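Local coordinates for protein pentafunctional AROM polypeptide (Schizosaccharomyces pombe, PDB 5SWV) that carries out five successive steps of the shikimate pathway, the crystallised part holding the 3-dehydroquinate dehydratase and shikimate dehydrogenase units, at residues T16-R21 with P223-K228; P20-A25 with D44-P49; A38-V43 with I77-T82. All coordinates share one frame; numbering follows the deposited sequence.

Contact 1 of 3, residues T16-R21 with P223-K228; sequences TLNYPR and PLLPSK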
loop_
_atom_site.group_PDB
_atom_site.type_symbol
_atom_site.label_atom_id
_atom_site.label_comp_id
_atom_site.label_asym_id
_atom_site.label_seq_id
_atom_site.Cartn_x
_atom_site.Cartn_y
_atom_site.Cartn_z
ATOM N N THR A 16 6.363 13.059 4.045
ATOM C CA THR A 16 6.374 14.062 5.111
ATOM C C THR A 16 5.077 14.876 5.065
ATOM O O THR A 16 5.021 15.942 4.460
ATOM C CB THR A 16 7.606 14.973 4.993
ATOM O OG1 THR A 16 7.661 15.562 3.679
ATOM C CG2 THR A 16 8.871 14.167 5.231
ATOM N N LEU A 17 4.027 14.354 5.702
ATOM C CA LEU A 17 2.703 14.981 5.644
ATOM C C LEU A 17 2.647 16.188 6.573
ATOM O O LEU A 17 2.710 16.051 7.791
ATOM C CB LEU A 17 1.619 13.983 6.013
ATOM C CG LEU A 17 0.210 14.353 5.588
ATOM C CD1 LEU A 17 0.101 14.405 4.071
ATOM C CD2 LEU A 17 -0.752 13.327 6.154
ATOM N N ASN A 18 2.533 17.370 5.981
ATOM C CA ASN A 18 2.701 18.616 6.702
ATOM C C ASN A 18 1.618 19.630 6.376
ATOM O O ASN A 18 1.870 20.840 6.333
ATOM C CB ASN A 18 4.097 19.168 6.423
ATOM C CG ASN A 18 4.328 19.504 4.959
ATOM O OD1 ASN A 18 3.615 19.036 4.071
ATOM N ND2 ASN A 18 5.341 20.326 4.707
ATOM N N TYR A 19 0.405 19.132 6.162
ATOM C CA TYR A 19 -0.765 19.991 6.136
ATOM C C TYR A 19 -1.016 20.498 7.549
ATOM O O TYR A 19 -0.629 19.841 8.508
ATOM C CB TYR A 19 -1.992 19.210 5.702
ATOM C CG TYR A 19 -2.067 18.850 4.240
ATOM C CD1 TYR A 19 -2.510 19.780 3.303
ATOM C CD2 TYR A 19 -1.764 17.560 3.793
ATOM C CE1 TYR A 19 -2.634 19.445 1.966
ATOM C CE2 TYR A 19 -1.878 17.221 2.453
ATOM C CZ TYR A 19 -2.317 18.170 1.548
ATOM O OH TYR A 19 -2.438 17.869 0.216
ATOM N N PRO A 20 -1.692 21.641 7.692
ATOM C CA PRO A 20 -2.165 22.058 9.009
ATOM C C PRO A 20 -3.296 21.219 9.575
ATOM O O PRO A 20 -3.490 21.236 10.781
ATOM C CB PRO A 20 -2.684 23.478 8.779
ATOM C CG PRO A 20 -2.342 23.832 7.384
ATOM C CD PRO A 20 -2.127 22.568 6.643
ATOM N N ARG A 21 -4.060 20.543 8.715
ATOM C CA ARG A 21 -5.185 19.678 9.127
ATOM C C ARG A 21 -5.254 18.403 8.280
ATOM O O ARG A 21 -5.070 18.459 7.066
ATOM C CB ARG A 21 -6.502 20.427 8.941
ATOM C CG ARG A 21 -6.683 21.675 9.786
ATOM C CD ARG A 21 -6.894 21.306 11.246
ATOM N NE ARG A 21 -8.184 20.635 11.458
ATOM C CZ ARG A 21 -9.320 21.226 11.836
ATOM N NH1 ARG A 21 -9.400 22.539 12.089
ATOM N NH2 ARG A 21 -10.402 20.479 11.971
ATOM N N PRO A 223 3.827 17.289 -4.963
ATOM C CA PRO A 223 3.495 18.684 -5.377
ATOM C C PRO A 223 2.252 19.342 -4.739
ATOM O O PRO A 223 2.179 20.577 -4.644
ATOM C CB PRO A 223 3.299 18.552 -6.892
ATOM C CG PRO A 223 4.186 17.413 -7.282
ATOM C CD PRO A 223 4.140 16.442 -6.137
ATOM N N LEU A 224 1.297 18.510 -4.339
ATOM C CA LEU A 224 0.080 18.929 -3.653
ATOM C C LEU A 224 0.247 19.290 -2.169
ATOM O O LEU A 224 -0.630 19.949 -1.601
ATOM C CB LEU A 224 -0.996 17.843 -3.799
ATOM C CG LEU A 224 -1.409 17.504 -5.247
ATOM C CD1 LEU A 224 -2.516 16.460 -5.280
ATOM C CD2 LEU A 224 -1.815 18.747 -6.049
ATOM N N LEU A 225 1.343 18.878 -1.537
ATOM C CA LEU A 225 1.597 19.272 -0.160
ATOM C C LEU A 225 2.006 20.731 -0.175
ATOM O O LEU A 225 2.526 21.202 -1.179
ATOM C CB LEU A 225 2.688 18.419 0.464
ATOM C CG LEU A 225 2.444 16.912 0.482
ATOM C CD1 LEU A 225 3.484 16.240 1.363
ATOM C CD2 LEU A 225 1.052 16.576 0.977
ATOM N N PRO A 226 1.753 21.463 0.925
ATOM C CA PRO A 226 1.970 22.903 0.868
ATOM C C PRO A 226 3.434 23.330 0.750
ATOM O O PRO A 226 3.699 24.406 0.223
ATOM C CB PRO A 226 1.342 23.410 2.167
ATOM C CG PRO A 226 1.413 22.257 3.084
ATOM C CD PRO A 226 1.211 21.045 2.229
ATOM N N SER A 227 4.369 22.502 1.210
ATOM C CA SER A 227 5.792 22.874 1.190
ATOM C C SER A 227 6.676 21.659 1.397
ATOM O O SER A 227 6.188 20.610 1.826
ATOM C CB SER A 227 6.101 23.922 2.280
ATOM O OG SER A 227 5.621 23.531 3.557
ATOM N N LYS A 228 7.965 21.808 1.089
ATOM C CA LYS A 228 8.954 20.797 1.437
ATOM C C LYS A 228 9.185 20.856 2.922
ATOM O O LYS A 228 9.150 21.933 3.522
ATOM C CB LYS A 228 10.287 21.042 0.749
ATOM C CG LYS A 228 10.231 20.920 -0.759
ATOM C CD LYS A 228 11.551 21.307 -1.398
ATOM C CE LYS A 228 11.365 21.503 -2.888
ATOM N NZ LYS A 228 12.681 21.750 -3.527
HETATM O O HOH W 1 6.187 17.802 2.524
#

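Contact 2 of 3, residues P20-A25 with D44-P49; sequences PRIEDA and DYLKDP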
loop_
_atom_site.group_PDB
_atom_site.type_symbol
_atom_site.label_atom_id
_atom_site.label_comp_id
_atom_site.label_asym_id
_atom_site.label_seq_id
_atom_site.Cartn_x
_atom_site.Cartn_y
_atom_site.Cartn_z
ATOM N N PRO A 20 -1.692 21.641 7.692
ATOM C CA PRO A 20 -2.165 22.058 9.009
ATOM C C PRO A 20 -3.296 21.219 9.575
ATOM O O PRO A 20 -3.490 21.236 10.781
ATOM C CB PRO A 20 -2.684 23.478 8.779
ATOM C CG PRO A 20 -2.342 23.832 7.384
ATOM C CD PRO A 20 -2.127 22.568 6.643
ATOM N N ARG A 21 -4.060 20.543 8.715
ATOM C CA ARG A 21 -5.185 19.678 9.127
ATOM C C ARG A 21 -5.254 18.403 8.280
ATOM O O ARG A 21 -5.070 18.459 7.066
ATOM C CB ARG A 21 -6.502 20.427 8.941
ATOM C CG ARG A 21 -6.683 21.675 9.786
ATOM C CD ARG A 21 -6.894 21.306 11.246
ATOM N NE ARG A 21 -8.184 20.635 11.458
ATOM C CZ ARG A 21 -9.320 21.226 11.836
ATOM N NH1 ARG A 21 -9.400 22.539 12.089
ATOM N NH2 ARG A 21 -10.402 20.479 11.971
ATOM N N ILE A 22 -5.542 17.263 8.904
ATOM C CA ILE A 22 -5.671 16.011 8.155
ATOM C C ILE A 22 -6.874 16.069 7.186
ATOM O O ILE A 22 -6.831 15.461 6.108
ATOM C CB ILE A 22 -5.690 14.756 9.086
ATOM C CG1 ILE A 22 -4.274 14.240 9.342
ATOM C CG2 ILE A 22 -6.436 13.566 8.471
ATOM C CD1 ILE A 22 -3.377 15.206 10.046
ATOM N N GLU A 23 -7.909 16.827 7.548
ATOM C CA GLU A 23 -9.060 17.065 6.655
ATOM C C GLU A 23 -8.617 17.588 5.286
ATOM O O GLU A 23 -9.199 17.223 4.265
ATOM C CB GLU A 23 -10.050 18.070 7.262
ATOM C CG GLU A 23 -10.837 17.569 8.467
ATOM C CD GLU A 23 -10.164 17.832 9.817
ATOM O OE1 GLU A 23 -8.953 18.159 9.889
ATOM O OE2 GLU A 23 -10.857 17.707 10.839
ATOM N N ASP A 24 -7.586 18.440 5.280
ATOM C CA ASP A 24 -7.032 19.028 4.051
ATOM C C ASP A 24 -6.341 17.981 3.185
ATOM O O ASP A 24 -6.247 18.144 1.979
ATOM C CB ASP A 24 -6.029 20.155 4.370
ATOM C CG ASP A 24 -6.616 21.253 5.247
ATOM O OD1 ASP A 24 -7.858 21.381 5.307
ATOM O OD2 ASP A 24 -5.828 21.996 5.878
ATOM N N ALA A 25 -5.824 16.934 3.813
ATOM C CA ALA A 25 -5.148 15.856 3.110
ATOM C C ALA A 25 -6.096 14.871 2.441
ATOM O O ALA A 25 -5.736 14.292 1.410
ATOM C CB ALA A 25 -4.249 15.110 4.072
ATOM N N ASP A 44 4.346 19.104 14.476
ATOM C CA ASP A 44 4.711 20.522 14.572
ATOM C C ASP A 44 3.993 21.443 13.562
ATOM O O ASP A 44 3.808 22.630 13.847
ATOM C CB ASP A 44 6.241 20.719 14.543
ATOM C CG ASP A 44 6.898 20.182 13.276
ATOM O OD1 ASP A 44 6.804 18.947 13.025
ATOM O OD2 ASP A 44 7.532 20.998 12.549
ATOM N N TYR A 45 3.555 20.888 12.428
ATOM C CA TYR A 45 2.794 21.649 11.424
ATOM C C TYR A 45 1.283 21.689 11.649
ATOM O O TYR A 45 0.627 22.564 11.104
ATOM C CB TYR A 45 3.073 21.138 10.005
ATOM C CG TYR A 45 4.306 21.735 9.380
ATOM C CD1 TYR A 45 5.563 21.315 9.779
ATOM C CD2 TYR A 45 4.221 22.720 8.386
ATOM C CE1 TYR A 45 6.711 21.841 9.213
ATOM C CE2 TYR A 45 5.367 23.266 7.821
ATOM C CZ TYR A 45 6.615 22.817 8.242
ATOM O OH TYR A 45 7.793 23.307 7.718
ATOM N N LEU A 46 0.725 20.767 12.432
ATOM C CA LEU A 46 -0.724 20.773 12.697
ATOM C C LEU A 46 -1.148 22.042 13.454
ATOM O O LEU A 46 -0.421 22.515 14.322
ATOM C CB LEU A 46 -1.141 19.561 13.531
ATOM C CG LEU A 46 -0.883 18.146 13.032
ATOM C CD1 LEU A 46 -1.288 17.138 14.095
ATOM C CD2 LEU A 46 -1.631 17.882 11.742
ATOM N N LYS A 47 -2.337 22.559 13.148
ATOM C CA LYS A 47 -2.871 23.752 13.816
ATOM C C LYS A 47 -4.240 23.473 14.457
ATOM O O LYS A 47 -5.237 23.260 13.767
ATOM C CB LYS A 47 -2.963 24.929 12.829
ATOM C CG LYS A 47 -1.644 25.306 12.149
ATOM C CD LYS A 47 -0.596 25.897 13.102
ATOM C CE LYS A 47 -0.938 27.332 13.503
ATOM N NZ LYS A 47 -0.706 27.671 14.943
ATOM N N ASP A 48 -4.257 23.487 15.788
ATOM C CA ASP A 48 -5.453 23.267 16.596
ATOM C C ASP A 48 -6.296 24.543 16.655
ATOM O O ASP A 48 -5.797 25.569 17.109
ATOM C CB ASP A 48 -5.012 22.883 18.011
ATOM C CG ASP A 48 -6.148 22.383 18.882
ATOM O OD1 ASP A 48 -7.340 22.595 18.577
ATOM O OD2 ASP A 48 -5.831 21.757 19.901
ATOM N N PRO A 49 -7.576 24.483 16.233
ATOM C CA PRO A 49 -8.435 25.659 16.357
ATOM C C PRO A 49 -8.660 26.180 17.791
ATOM O O PRO A 49 -8.940 27.371 17.948
ATOM C CB PRO A 49 -9.749 25.192 15.751
ATOM C CG PRO A 49 -9.362 24.122 14.815
ATOM C CD PRO A 49 -8.278 23.396 15.533
HETATM O O HOH W 2 -6.685 24.648 11.901
#

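Contact 3 of 3, residues A38-V43 with I77-T82; sequences AIEVRV and IFTIRT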
loop_
_atom_site.group_PDB
_atom_site.type_symbol
_atom_site.label_atom_id
_atom_site.label_comp_id
_atom_site.label_asym_id
_atom_site.label_seq_id
_atom_site.Cartn_x
_atom_site.Cartn_y
_atom_site.Cartn_z
ATOM N N ALA A 38 5.191 4.524 4.233
ATOM C CA ALA A 38 4.711 5.083 5.491
ATOM C C ALA A 38 4.433 6.584 5.373
ATOM O O ALA A 38 4.810 7.220 4.388
ATOM C CB ALA A 38 5.745 4.847 6.572
ATOM N N ILE A 39 3.792 7.140 6.397
ATOM C CA ILE A 39 3.429 8.550 6.439
ATOM C C ILE A 39 3.935 9.141 7.744
ATOM O O ILE A 39 3.594 8.670 8.829
ATOM C CB ILE A 39 1.907 8.730 6.368
ATOM C CG1 ILE A 39 1.348 8.056 5.129
ATOM C CG2 ILE A 39 1.502 10.195 6.315
ATOM C CD1 ILE A 39 -0.165 8.105 5.085
ATOM N N GLU A 40 4.767 10.163 7.636
ATOM C CA GLU A 40 5.123 10.972 8.776
ATOM C C GLU A 40 4.088 12.062 8.923
ATOM O O GLU A 40 3.857 12.832 7.996
ATOM C CB GLU A 40 6.490 11.597 8.574
ATOM C CG GLU A 40 7.018 12.333 9.787
ATOM C CD GLU A 40 8.442 12.809 9.583
ATOM O OE1 GLU A 40 8.642 13.701 8.717
ATOM O OE2 GLU A 40 9.356 12.291 10.277
ATOM N N VAL A 41 3.448 12.114 10.082
ATOM C CA VAL A 41 2.624 13.243 10.423
ATOM C C VAL A 41 3.552 14.184 11.147
ATOM O O VAL A 41 4.048 13.870 12.227
ATOM C CB VAL A 41 1.462 12.875 11.350
ATOM C CG1 VAL A 41 0.657 14.129 11.689
ATOM C CG2 VAL A 41 0.582 11.807 10.708
ATOM N N ARG A 42 3.808 15.321 10.518
ATOM C CA ARG A 42 4.592 16.369 11.114
ATOM C C ARG A 42 3.662 17.128 12.041
ATOM O O ARG A 42 2.909 18.033 11.618
ATOM C CB ARG A 42 5.213 17.273 10.041
ATOM C CG ARG A 42 6.421 16.646 9.362
ATOM C CD ARG A 42 7.651 16.588 10.266
ATOM N NE ARG A 42 8.092 17.922 10.711
ATOM C CZ ARG A 42 8.970 18.712 10.073
ATOM N NH1 ARG A 42 9.562 18.358 8.929
ATOM N NH2 ARG A 42 9.263 19.894 10.585
ATOM N N VAL A 43 3.730 16.741 13.311
ATOM C CA VAL A 43 2.817 17.219 14.337
ATOM C C VAL A 43 3.081 18.701 14.598
ATOM O O VAL A 43 2.148 19.473 14.875
ATOM C CB VAL A 43 2.966 16.388 15.629
ATOM C CG1 VAL A 43 2.090 16.944 16.743
ATOM C CG2 VAL A 43 2.625 14.925 15.366
ATOM N N ILE A 77 4.341 7.551 11.209
ATOM C CA ILE A 77 5.450 8.058 11.965
ATOM C C ILE A 77 4.940 9.348 12.572
ATOM O O ILE A 77 4.375 10.185 11.874
ATOM C CB ILE A 77 6.659 8.298 11.052
ATOM C CG1 ILE A 77 7.117 6.985 10.413
ATOM C CG2 ILE A 77 7.801 8.913 11.827
ATOM C CD1 ILE A 77 7.834 7.169 9.097
ATOM N N PHE A 78 5.128 9.491 13.875
ATOM C CA PHE A 78 4.625 10.625 14.645
ATOM C C PHE A 78 5.826 11.499 14.991
ATOM O O PHE A 78 6.651 11.132 15.833
ATOM C CB PHE A 78 3.936 10.085 15.899
ATOM C CG PHE A 78 3.279 11.127 16.761
ATOM C CD1 PHE A 78 3.996 11.789 17.747
ATOM C CD2 PHE A 78 1.921 11.390 16.640
ATOM C CE1 PHE A 78 3.374 12.734 18.566
ATOM C CE2 PHE A 78 1.291 12.314 17.454
ATOM C CZ PHE A 78 2.012 12.995 18.420
ATOM N N THR A 79 5.932 12.645 14.331
ATOM C CA THR A 79 7.140 13.450 14.410
ATOM C C THR A 79 6.856 14.843 14.886
ATOM O O THR A 79 6.173 15.612 14.214
ATOM C CB THR A 79 7.867 13.489 13.064
ATOM O OG1 THR A 79 8.294 12.173 12.749
ATOM C CG2 THR A 79 9.119 14.348 13.123
ATOM N N ILE A 80 7.385 15.144 16.066
ATOM C CA ILE A 80 7.465 16.504 16.574
ATOM C C ILE A 80 8.880 16.988 16.357
ATOM O O ILE A 80 9.799 16.558 17.058
ATOM C CB ILE A 80 7.191 16.587 18.079
ATOM C CG1 ILE A 80 5.787 16.107 18.407
ATOM C CG2 ILE A 80 7.384 18.026 18.565
ATOM C CD1 ILE A 80 5.571 15.974 19.905
ATOM N N ARG A 81 9.020 17.886 15.386
ATOM C CA ARG A 81 10.293 18.475 14.971
ATOM C C ARG A 81 10.339 19.901 15.497
ATOM O O ARG A 81 9.425 20.695 15.253
ATOM C CB ARG A 81 10.365 18.478 13.452
ATOM C CG ARG A 81 11.659 19.019 12.866
ATOM C CD ARG A 81 12.857 18.118 13.096
ATOM N NE ARG A 81 12.660 16.774 12.552
ATOM C CZ ARG A 81 12.646 15.631 13.246
ATOM N NH1 ARG A 81 12.852 15.600 14.561
ATOM N NH2 ARG A 81 12.454 14.484 12.596
ATOM N N THR A 82 11.408 20.211 16.222
ATOM C CA THR A 82 11.572 21.488 16.922
ATOM C C THR A 82 12.262 22.525 16.057
ATOM O O THR A 82 12.807 22.209 14.997
ATOM C CB THR A 82 12.421 21.332 18.198
ATOM O OG1 THR A 82 13.753 20.932 17.861
ATOM C CG2 THR A 82 11.833 20.305 19.119
#

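Contact 1 of 3, residues T16-R21 with P223-K228
In Asn18 chi1 of 63° sets CG between the residue's own backbone N and carbonyl carbon, while in Tyr19 CG lies beside the backbone N, anti to the carbonyl carbon (chi1 -73°). The Asn18 amide meets Ser227, ND2 donating to Ser227 O at 3.0 Å; this acceptor lies close to the amide plane, but the donor stands above the plane of the Ser227 carbonyl. Water 1 also lies 2.9 Å from Ser227 O, probably donating to it, and pairs with Thr16 OG1, a hydroxyl further held by Gln233 and Val220 O. Next to this polar pairing, Leu225 inserts both methyls: CD2 meets Tyr19 CE2 at 3.3 Å and Leu17 CD1 at 3.9 Å, crossing each side chain at about a right angle, and CD1 approaches Thr16 O. Pro226 CD lies over one face of the Tyr19 ring, offset toward the rim, and Pro226 CG rests 3.6 Å from Asn18 O. The loop after strand 218-220 is thus laid against the C-terminal end of strand 13-17, its neighbour in the TIM barrel. One amide bond and probably a water share Ser227 O, so the polar link is modest and Leu225 carries most of the apolar packing.

Contact 2 of 3, residues P20-A25 with D44-P49
Pro20 and Lys47 meet through the backbone: Lys47 N donates to Pro20 O at 2.9 Å, nearly straight at 164° and in the carbonyl plane, on a lone pair. Two CA-H...O contacts, Leu46 CA to Pro20 O at 3.4 Å and Pro20 CA to Tyr45 O at 3.5 Å, accompany this close approach of backbones whose touching parts run 83° apart. Alongside this junction, the CD1 tip of Ile22 packs against Leu46 CD2 at 3.6 Å, and Pro20 CB touches Lys47 CG.

Farther out, Arg21 extends to Lys47 and Pro49, crossing the proline obliquely. Its chain bends at chi2 and chi3; CD lies 3.6 Å from Lys47 O, and NH1 approaches Pro49 CG. Water 2, at the edge of the guanidinium and in its plane, donates to Lys47 O at 2.7 Å and accepts a weak bond from NH1. What holds the guanidinium is Glu23 of its own segment, gripped side-on: NE binds OE1 and NH2 binds OE2 at 3.0 Å, both oxygens being met from above the carboxylate plane. A second shell comes from helix 58-69, where Gln64 donates through NE2 to Glu23 OE1 and accepts the N-H of Ile22 on OE1.

The contact joins the connections that follow strands 13-17 and 38-42 of the barrel. One backbone bond clasps them. Glu23, with two bonds restricting rotation of the guanidinium, probably balances its charge within residues 20-25, so that Arg21 itself meets the second loop through CD, the NH1 approach to Pro49 and a weakly bound water.

Contact 3 of 3, residues A38-V43 with I77-T82
Val43 and Phe78 form the compact end of this contact between two parallel strands of the barrel. Phe78 CG is anti to its backbone N (chi1 -176°), and Val43 CG2 sits over the centre of the ring, a CH-pi contact 3.6 Å from the centroid and 13° off the normal. Val43 CB adds Ile80 CG1 at 4.0 Å. Beside them runs the parallel ladder of strands 38-42 and 77-79, whose short segments approach to 4.7 Å, 21° from parallel: Ile77 N to Ile39 O, Val41 N to Ile77 O, Thr79 N to Val41 O and Val43 N to Thr79 O. The two middle bonds arrive nearly along the C=O axis. At the start of the ladder Ile77 CD1 packs on Ala38 CB at 4.0 Å. On the sheet face of Val41 and Phe78, both residues also press on Ile65 of helix 58-69, the crossover helix of this beta-alpha-beta unit.

The opposite face, carrying Glu40, Arg42, Ile77 and Thr79, is more polar but equally buried, and no touching residue is exposed to solvent. Glu40, with its chain extended beyond CG, accepts a bond from Thr79 OG1 on OE2 at 2.7 Å, met from above the carboxylate plane. Looseness is confined to the gap of 4.4 Å from the same OE2 to Arg81 NH2, beyond a salt bridge. Thr79 CG2 lies over one face of the Arg81 guanidinium, offset toward the rim. Arg42 lays a guanidinium face over Arg81 CB, with NH2 3.4 Å from that carbon. The charged ends have separate partners: Asp44 for Arg42, Asp113 and Glu115 for Arg81.

Apolar packing toward the helix layer thus backs a polar face on which carbon contacts space the two arginines, each held by acidic residues beyond the ladder, while Thr79 ties Glu40 to the neighbouring strand.

All three contacts belong to the dehydroquinase TIM barrel, with centres 10 to 12 Å apart. Strand 13-17 pairs with strand 38-42, so contact 1 leads directly into contact 3 through probable hydrogen bonds, Leu17 N to Glu40 O at 2.8 Å and Leu17 O to Arg42 N at 3.0 Å. Contacts 1 and 2 share Pro20 and Arg21, and Tyr19 CD2 packs on Ala25 CB at 3.5 Å. Asp44, of contact 2, reaches both segments of contact 3. Contacts 1 and 2 lie at or just beyond the C-terminal strand ends, where TIM-barrel active sites lie; side chains of Lys228 and Tyr45 each come about 5 Å from bound triethylene glycol, probably a crystallisation additive.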